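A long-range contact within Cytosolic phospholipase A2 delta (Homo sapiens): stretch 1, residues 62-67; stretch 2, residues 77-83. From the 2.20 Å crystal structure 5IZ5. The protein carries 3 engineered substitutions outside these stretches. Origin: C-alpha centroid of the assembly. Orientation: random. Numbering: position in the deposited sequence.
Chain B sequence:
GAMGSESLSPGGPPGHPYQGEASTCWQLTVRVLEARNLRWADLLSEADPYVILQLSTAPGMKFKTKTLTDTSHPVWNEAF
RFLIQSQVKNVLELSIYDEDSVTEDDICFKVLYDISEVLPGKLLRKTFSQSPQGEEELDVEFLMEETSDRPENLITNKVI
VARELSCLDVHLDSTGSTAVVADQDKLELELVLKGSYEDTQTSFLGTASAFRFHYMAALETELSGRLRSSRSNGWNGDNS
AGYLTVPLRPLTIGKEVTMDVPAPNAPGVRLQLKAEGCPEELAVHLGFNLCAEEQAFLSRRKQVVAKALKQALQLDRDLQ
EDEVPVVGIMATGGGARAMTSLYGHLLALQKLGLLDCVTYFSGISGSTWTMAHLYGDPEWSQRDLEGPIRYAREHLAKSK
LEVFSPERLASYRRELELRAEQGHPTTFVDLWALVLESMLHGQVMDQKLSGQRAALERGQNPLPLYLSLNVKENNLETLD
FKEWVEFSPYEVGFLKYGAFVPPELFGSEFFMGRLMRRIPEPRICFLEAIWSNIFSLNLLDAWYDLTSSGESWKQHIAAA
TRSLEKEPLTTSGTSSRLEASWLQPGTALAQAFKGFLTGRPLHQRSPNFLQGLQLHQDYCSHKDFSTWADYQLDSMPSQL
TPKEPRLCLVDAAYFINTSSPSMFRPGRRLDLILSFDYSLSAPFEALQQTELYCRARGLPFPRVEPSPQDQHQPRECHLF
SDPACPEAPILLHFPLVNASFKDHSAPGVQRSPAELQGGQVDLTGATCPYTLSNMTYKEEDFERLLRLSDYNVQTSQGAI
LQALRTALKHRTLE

Stretch 1 (62-67) KFKTKT
Stretch 2, residues 77-83: NEAFRFL

Residues 77-83 form one span of a longer β-strand, while stretch 1 is in strand conformation through Phe63 and Lys64 and gives way to loop at Thr65. The two run nearly antiparallel, their N-to-C directions 168° apart, but their axes come no closer than 8.8 Å. In register, Phe63 CA lies 7.4 Å from Phe80 CA, and Thr65 CA lies 6.7 Å from Glu78 CA. At this spacing no backbone-to-backbone hydrogen bond links them, and side chains fill the gap. Backbone angles are extended, with phi/psi of -110/148 at Phe63, -75/173 at Thr65, -118/142 at Glu78 and -135/154 at Phe80; Asn77 departs from this at 49/57.

Strand alternation turns Phe63, Glu78 and Phe80 toward the opposing stretch, and Lys64 and Arg81 away from it. Phe63 (chi1 m, chi2 -61°) is the centre of an aromatic cluster. Its CB touches Phe80 CD1 at 3.6 Å, and Phe80 CB sits over one face of its ring, 4.2 Å from the centroid, as a CH-pi contact. The Phe63 and Phe80 rings meet obliquely, with planes at 31° and centroids 5.3 Å apart. Phe82 (m, -92°) leaves its backbone sideways, yet its ring reaches back: Phe63 presents an edge to its face, offset, with CD2 3.4 Å from Phe82 CZ and planes at 77°. Flat, apolar rings suit this gap because they offer both faces and edges for packing.

Phe80 (m, -93°) also meets Thr65, whose methyl CG2 lies 4.0 Å from CE2 at the ring edge. Thr65 (p) suits its buried site: its methyl packs while OG1 donates to Lys66 O at 3.1 Å. Glu78 (m, t, 57°) supplies the polar tie, its OE2 accepting from Lys66 N at 2.9 Å and 172°. Lys66 NZ remains 4.5 Å from Glu78 OE2, too far for a salt bridge. Altogether 374 Å² is buried.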

# COMPACT_ATOMS: atom_id res chain seq x y z
N LYS B 62 -3.45 28.86 -5.24
CA LYS B 62 -2.27 29.37 -5.93
C LYS B 62 -2.33 30.86 -5.82
O LYS B 62 -3.41 31.43 -5.96
CB LYS B 62 -2.32 29.04 -7.43
CG LYS B 62 -1.74 27.70 -7.82
CD LYS B 62 -1.38 27.67 -9.29
CE LYS B 62 -1.17 26.26 -9.82
NZ LYS B 62 -0.61 26.27 -11.20
N PHE B 63 -1.19 31.49 -5.60
CA PHE B 63 -1.05 32.92 -5.82
C PHE B 63 -0.14 33.16 -7.03
O PHE B 63 0.78 32.39 -7.29
CB PHE B 63 -0.49 33.63 -4.59
CG PHE B 63 -1.44 33.64 -3.42
CD1 PHE B 63 -2.67 34.26 -3.52
CD2 PHE B 63 -1.10 33.01 -2.23
CE1 PHE B 63 -3.56 34.27 -2.45
CE2 PHE B 63 -1.98 33.02 -1.15
CZ PHE B 63 -3.20 33.65 -1.26
N LYS B 64 -0.42 34.23 -7.75
CA LYS B 64 0.27 34.55 -8.99
C LYS B 64 0.53 36.05 -9.01
O LYS B 64 -0.38 36.84 -8.79
CB LYS B 64 -0.61 34.14 -10.18
CG LYS B 64 0.02 34.30 -11.55
CD LYS B 64 -0.91 33.79 -12.65
CE LYS B 64 -0.39 34.12 -14.04
NZ LYS B 64 -0.99 33.25 -15.09
N THR B 65 1.79 36.44 -9.23
CA THR B 65 2.11 37.85 -9.40
C THR B 65 1.64 38.29 -10.77
O THR B 65 1.21 37.48 -11.59
CB THR B 65 3.63 38.13 -9.32
OG1 THR B 65 4.31 37.48 -10.40
CG2 THR B 65 4.21 37.69 -7.98
N LYS B 66 1.74 39.59 -11.03
CA LYS B 66 1.55 40.10 -12.38
C LYS B 66 2.68 39.60 -13.27
O LYS B 66 3.78 39.33 -12.79
CB LYS B 66 1.52 41.62 -12.38
CG LYS B 66 0.27 42.20 -11.74
CD LYS B 66 0.15 43.69 -12.01
CE LYS B 66 -0.97 44.32 -11.19
NZ LYS B 66 -0.58 44.51 -9.77
N THR B 67 2.38 39.46 -14.56
CA THR B 67 3.40 39.10 -15.54
C THR B 67 4.08 40.37 -16.00
O THR B 67 3.41 41.32 -16.40
CB THR B 67 2.79 38.38 -16.76
OG1 THR B 67 2.15 37.18 -16.33
CG2 THR B 67 3.87 38.05 -17.78
N ASN B 77 7.36 43.36 -6.44
CA ASN B 77 6.98 43.92 -5.14
C ASN B 77 5.50 43.67 -4.80
O ASN B 77 4.74 44.61 -4.56
CB ASN B 77 7.31 45.41 -5.09
CG ASN B 77 7.11 46.00 -3.70
OD1 ASN B 77 7.24 45.31 -2.69
ND2 ASN B 77 6.79 47.29 -3.64
N GLU B 78 5.10 42.40 -4.79
CA GLU B 78 3.75 42.01 -4.40
C GLU B 78 3.80 41.13 -3.16
O GLU B 78 4.69 40.28 -3.03
CB GLU B 78 3.04 41.28 -5.54
CG GLU B 78 2.70 42.16 -6.73
CD GLU B 78 2.06 41.37 -7.86
OE1 GLU B 78 1.02 40.72 -7.62
OE2 GLU B 78 2.59 41.41 -8.99
N ALA B 79 2.82 41.32 -2.28
CA ALA B 79 2.74 40.57 -1.03
C ALA B 79 1.50 39.69 -1.00
O ALA B 79 0.45 40.07 -1.52
CB ALA B 79 2.73 41.52 0.16
N PHE B 80 1.63 38.52 -0.39
CA PHE B 80 0.54 37.56 -0.27
C PHE B 80 0.50 37.00 1.16
O PHE B 80 1.53 36.95 1.84
CB PHE B 80 0.71 36.43 -1.30
CG PHE B 80 0.86 36.91 -2.72
CD1 PHE B 80 -0.24 37.03 -3.55
CD2 PHE B 80 2.11 37.23 -3.23
CE1 PHE B 80 -0.11 37.46 -4.86
CE2 PHE B 80 2.25 37.67 -4.54
CZ PHE B 80 1.14 37.78 -5.36
N ARG B 81 -0.68 36.57 1.59
CA ARG B 81 -0.91 36.15 2.98
C ARG B 81 -1.49 34.75 3.11
O ARG B 81 -2.47 34.42 2.45
CB ARG B 81 -1.84 37.14 3.67
CG ARG B 81 -1.13 38.40 4.13
CD ARG B 81 -2.12 39.54 4.36
NE ARG B 81 -1.95 40.64 3.42
CZ ARG B 81 -2.58 40.76 2.25
NH1 ARG B 81 -3.46 39.85 1.83
NH2 ARG B 81 -2.33 41.82 1.49
N PHE B 82 -0.86 33.95 3.97
CA PHE B 82 -1.31 32.60 4.31
C PHE B 82 -1.61 32.46 5.80
O PHE B 82 -0.92 33.05 6.63
CB PHE B 82 -0.20 31.59 4.00
CG PHE B 82 0.17 31.47 2.53
CD1 PHE B 82 -0.45 30.53 1.72
CD2 PHE B 82 1.18 32.25 1.98
CE1 PHE B 82 -0.10 30.39 0.39
CE2 PHE B 82 1.54 32.11 0.64
CZ PHE B 82 0.90 31.18 -0.16
N LEU B 83 -2.60 31.64 6.15
CA LEU B 83 -2.73 31.15 7.53
C LEU B 83 -1.89 29.88 7.68
O LEU B 83 -2.03 28.93 6.90
CB LEU B 83 -4.20 30.91 7.90
CG LEU B 83 -4.57 31.32 9.34
CD1 LEU B 83 -4.24 32.79 9.62
CD2 LEU B 83 -6.04 31.07 9.64